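Local coordinates for Alr4995 protein (Nostoc sp., PDB 6LRF) that combines arginine dihydrolase and ornithine cyclodeaminase activities in one bifunctional cyanobacterial enzyme, at residues B[183-188]-B[205-210]. Numbering follows the deposited sequence.
Sequences YYPGAF and RIAIAE
A parallel beta-alpha-beta connection, with helix 190-199 between strands 181-183 and 205-207, brings 183-188 alongside 205-210. Its parallel character shows in the bonding of Tyr183, whose two backbone polar groups address the residues flanking its bridge partner Ala207: Tyr183 N reaches Ile206 O at 3.3 Å, a weak but nearly straight bond (166°), and Ile208 N donates to Tyr183 O at 3.0 Å in the carbonyl plane. The same oxygen receives the CA-H of Ala207.

Tyr183, with CG in the crowded position between backbone N and carbonyl carbon (chi1 80°), lies alongside Arg205 and points the same way, ring and guanidinium nearly perpendicular (83°). A water lies 2.6 Å from Tyr183 OH and, at the guanidinium edge, accepts a weak bond from Arg205 NE, whereas Arg205 NH1 bonds to Val200 O. Ala207 CB packs 3.7 Å from Pro185 CG, and Pro185 CD sits over the rim of one face of the Tyr183 ring. Within this chain, 205-207 is an edge strand of the mixed sheet 173-175, 181-183, 205-207, consistent with the pentein fold of guanidine-modifying enzymes; helix 190-199 packs against Tyr183 through Asn193 and Ile196.

Beyond the bridge, Tyr184 carries the contact onward. Ile208 O lies in its ring plane, 3.3 Å from CD1; Gly186 N stands over the ring centre; and Tyr184 OH meets Glu210 CG at 3.4 Å, while Glu210 OE2 forms a salt bridge with Arg165.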
ATOM      1  N   TYR B 183      38.259   9.680 -15.745  1.00 30.79           N
ATOM      2  CA  TYR B 183      37.510   9.951 -14.529  1.00 30.28           C
ATOM      3  C   TYR B 183      36.256   9.103 -14.429  1.00 35.85           C
ATOM      4  O   TYR B 183      35.790   8.533 -15.416  1.00 36.29           O
ATOM      5  CB  TYR B 183      37.160  11.449 -14.433  1.00 30.37           C
ATOM      6  CG  TYR B 183      35.979  11.921 -15.257  1.00 30.22           C
ATOM      7  CD1 TYR B 183      34.865  12.503 -14.649  1.00 35.09           C
ATOM      8  CD2 TYR B 183      35.975  11.796 -16.637  1.00 34.88           C
ATOM      9  CE1 TYR B 183      33.777  12.949 -15.403  1.00 33.89           C
ATOM     10  CE2 TYR B 183      34.902  12.239 -17.397  1.00 36.37           C
ATOM     11  CZ  TYR B 183      33.806  12.808 -16.779  1.00 39.17           C
ATOM     12  OH  TYR B 183      32.748  13.236 -17.550  1.00 41.35           O
ATOM     13  N   TYR B 184      35.729   9.022 -13.216  1.00 33.81           N
ATOM     14  CA  TYR B 184      34.526   8.260 -12.928  1.00 34.87           C
ATOM     15  C   TYR B 184      33.395   9.181 -12.465  1.00 33.00           C
ATOM     16  O   TYR B 184      33.323   9.520 -11.281  1.00 35.59           O
ATOM     17  CB  TYR B 184      34.820   7.209 -11.864  1.00 32.54           C
ATOM     18  CG  TYR B 184      33.593   6.471 -11.392  1.00 35.23           C
ATOM     19  CD1 TYR B 184      32.826   5.727 -12.281  1.00 39.94           C
ATOM     20  CD2 TYR B 184      33.205   6.508 -10.060  1.00 37.62           C
ATOM     21  CE1 TYR B 184      31.701   5.042 -11.855  1.00 43.02           C
ATOM     22  CE2 TYR B 184      32.084   5.827  -9.624  1.00 36.79           C
ATOM     23  CZ  TYR B 184      31.338   5.096 -10.528  1.00 43.07           C
ATOM     24  OH  TYR B 184      30.219   4.416 -10.107  1.00 50.14           O
ATOM     25  N   PRO B 185      32.500   9.570 -13.393  1.00 33.78           N
ATOM     26  CA  PRO B 185      31.463  10.586 -13.147  1.00 34.51           C
ATOM     27  C   PRO B 185      30.594  10.330 -11.914  1.00 29.90           C
ATOM     28  O   PRO B 185      30.092  11.285 -11.322  1.00 33.08           O
ATOM     29  CB  PRO B 185      30.608  10.530 -14.424  1.00 35.11           C
ATOM     30  CG  PRO B 185      31.552  10.035 -15.480  1.00 36.48           C
ATOM     31  CD  PRO B 185      32.418   9.025 -14.764  1.00 36.16           C
ATOM     32  N   GLY B 186      30.439   9.074 -11.519  1.00 31.30           N
ATOM     33  CA  GLY B 186      29.616   8.751 -10.366  1.00 33.06           C
ATOM     34  C   GLY B 186      30.221   9.178  -9.041  1.00 33.46           C
ATOM     35  O   GLY B 186      29.566   9.131  -7.996  1.00 33.57           O
ATOM     36  N   ALA B 187      31.480   9.596  -9.068  1.00 34.76           N
ATOM     37  CA  ALA B 187      32.145  10.018  -7.841  1.00 29.19           C
ATOM     38  C   ALA B 187      31.837  11.471  -7.486  1.00 27.85           C
ATOM     39  O   ALA B 187      32.128  11.902  -6.379  1.00 28.83           O
ATOM     40  CB  ALA B 187      33.662   9.812  -7.955  1.00 31.52           C
ATOM     41  N   PHE B 188      31.234  12.217  -8.412  1.00 27.79           N
ATOM     42  CA  PHE B 188      31.019  13.652  -8.203  1.00 27.99           C
ATOM     43  C   PHE B 188      29.543  14.070  -8.156  1.00 31.91           C
ATOM     44  O   PHE B 188      28.685  13.395  -8.726  1.00 35.54           O
ATOM     45  CB  PHE B 188      31.736  14.429  -9.302  1.00 29.28           C
ATOM     46  CG  PHE B 188      33.215  14.157  -9.358  1.00 32.73           C
ATOM     47  CD1 PHE B 188      33.719  13.158 -10.179  1.00 30.04           C
ATOM     48  CD2 PHE B 188      34.093  14.882  -8.568  1.00 24.70           C
ATOM     49  CE1 PHE B 188      35.077  12.902 -10.233  1.00 29.87           C
ATOM     50  CE2 PHE B 188      35.451  14.629  -8.616  1.00 25.78           C
ATOM     51  CZ  PHE B 188      35.943  13.641  -9.448  1.00 26.54           C
ATOM     52  N   ARG B 205      37.211  13.368 -22.972  1.00 41.30           N
ATOM     53  CA  ARG B 205      36.714  12.712 -21.767  1.00 37.61           C
ATOM     54  C   ARG B 205      36.681  11.195 -21.917  1.00 38.93           C
ATOM     55  O   ARG B 205      36.087  10.660 -22.850  1.00 40.36           O
ATOM     56  CB  ARG B 205      35.315  13.223 -21.407  1.00 40.65           C
ATOM     57  CG  ARG B 205      35.229  14.735 -21.278  1.00 41.63           C
ATOM     58  CD  ARG B 205      34.108  15.186 -20.350  1.00 42.06           C
ATOM     59  NE  ARG B 205      32.763  14.860 -20.834  1.00 42.80           N
ATOM     60  CZ  ARG B 205      32.000  15.680 -21.556  1.00 43.88           C
ATOM     61  NH1 ARG B 205      32.444  16.878 -21.910  1.00 43.75           N
ATOM     62  NH2 ARG B 205      30.787  15.298 -21.934  1.00 43.94           N
ATOM     63  N   ILE B 206      37.325  10.506 -20.984  1.00 36.51           N
ATOM     64  CA  ILE B 206      37.273   9.060 -20.916  1.00 35.92           C
ATOM     65  C   ILE B 206      36.579   8.652 -19.627  1.00 35.25           C
ATOM     66  O   ILE B 206      37.234   8.376 -18.618  1.00 34.21           O
ATOM     67  CB  ILE B 206      38.679   8.431 -20.974  1.00 38.32           C
ATOM     68  CG1 ILE B 206      39.481   9.038 -22.131  1.00 40.25           C
ATOM     69  CG2 ILE B 206      38.584   6.903 -21.061  1.00 39.92           C
ATOM     70  CD1 ILE B 206      40.943   8.613 -22.170  1.00 43.89           C
ATOM     71  N   ALA B 207      35.247   8.642 -19.654  1.00 37.12           N
ATOM     72  CA  ALA B 207      34.474   8.236 -18.485  1.00 40.56           C
ATOM     73  C   ALA B 207      34.518   6.722 -18.349  1.00 38.23           C
ATOM     74  O   ALA B 207      34.327   6.007 -19.326  1.00 46.73           O
ATOM     75  CB  ALA B 207      33.043   8.732 -18.583  1.00 40.06           C
ATOM     76  N   ILE B 208      34.784   6.231 -17.145  1.00 40.98           N
ATOM     77  CA  ILE B 208      34.986   4.795 -16.956  1.00 44.11           C
ATOM     78  C   ILE B 208      33.870   4.131 -16.168  1.00 40.15           C
ATOM     79  O   ILE B 208      33.170   4.780 -15.394  1.00 37.90           O
ATOM     80  CB  ILE B 208      36.317   4.495 -16.238  1.00 42.05           C
ATOM     81  CG1 ILE B 208      36.287   5.041 -14.807  1.00 43.18           C
ATOM     82  CG2 ILE B 208      37.475   5.074 -17.023  1.00 41.51           C
ATOM     83  CD1 ILE B 208      37.369   4.482 -13.920  1.00 38.81           C
ATOM     84  N   ALA B 209      33.730   2.824 -16.389  1.00 47.75           N
ATOM     85  CA  ALA B 209      32.756   1.979 -15.706  1.00 47.27           C
ATOM     86  C   ALA B 209      33.111   1.808 -14.241  1.00 46.04           C
ATOM     87  O   ALA B 209      34.273   1.942 -13.868  1.00 47.77           O
ATOM     88  CB  ALA B 209      32.673   0.622 -16.386  1.00 43.99           C
ATOM     89  N   GLU B 210      32.110   1.505 -13.416  1.00 44.93           N
ATOM     90  CA  GLU B 210      32.328   1.284 -11.990  1.00 46.45           C
ATOM     91  C   GLU B 210      33.245   0.088 -11.744  1.00 47.35           C
ATOM     92  O   GLU B 210      33.961   0.041 -10.742  1.00 48.27           O
ATOM     93  CB  GLU B 210      30.997   1.082 -11.263  1.00 48.31           C
ATOM     94  CG  GLU B 210      31.115   1.107  -9.735  1.00 50.89           C
ATOM     95  CD  GLU B 210      29.765   1.040  -9.020  1.00 56.51           C
ATOM     96  OE1 GLU B 210      28.840   0.371  -9.540  1.00 59.62           O
ATOM     97  OE2 GLU B 210      29.631   1.659  -7.933  1.00 53.73           O
TER
HETATM   98  O   HOH W   1      31.304  12.068 -19.402  1.00 41.09           O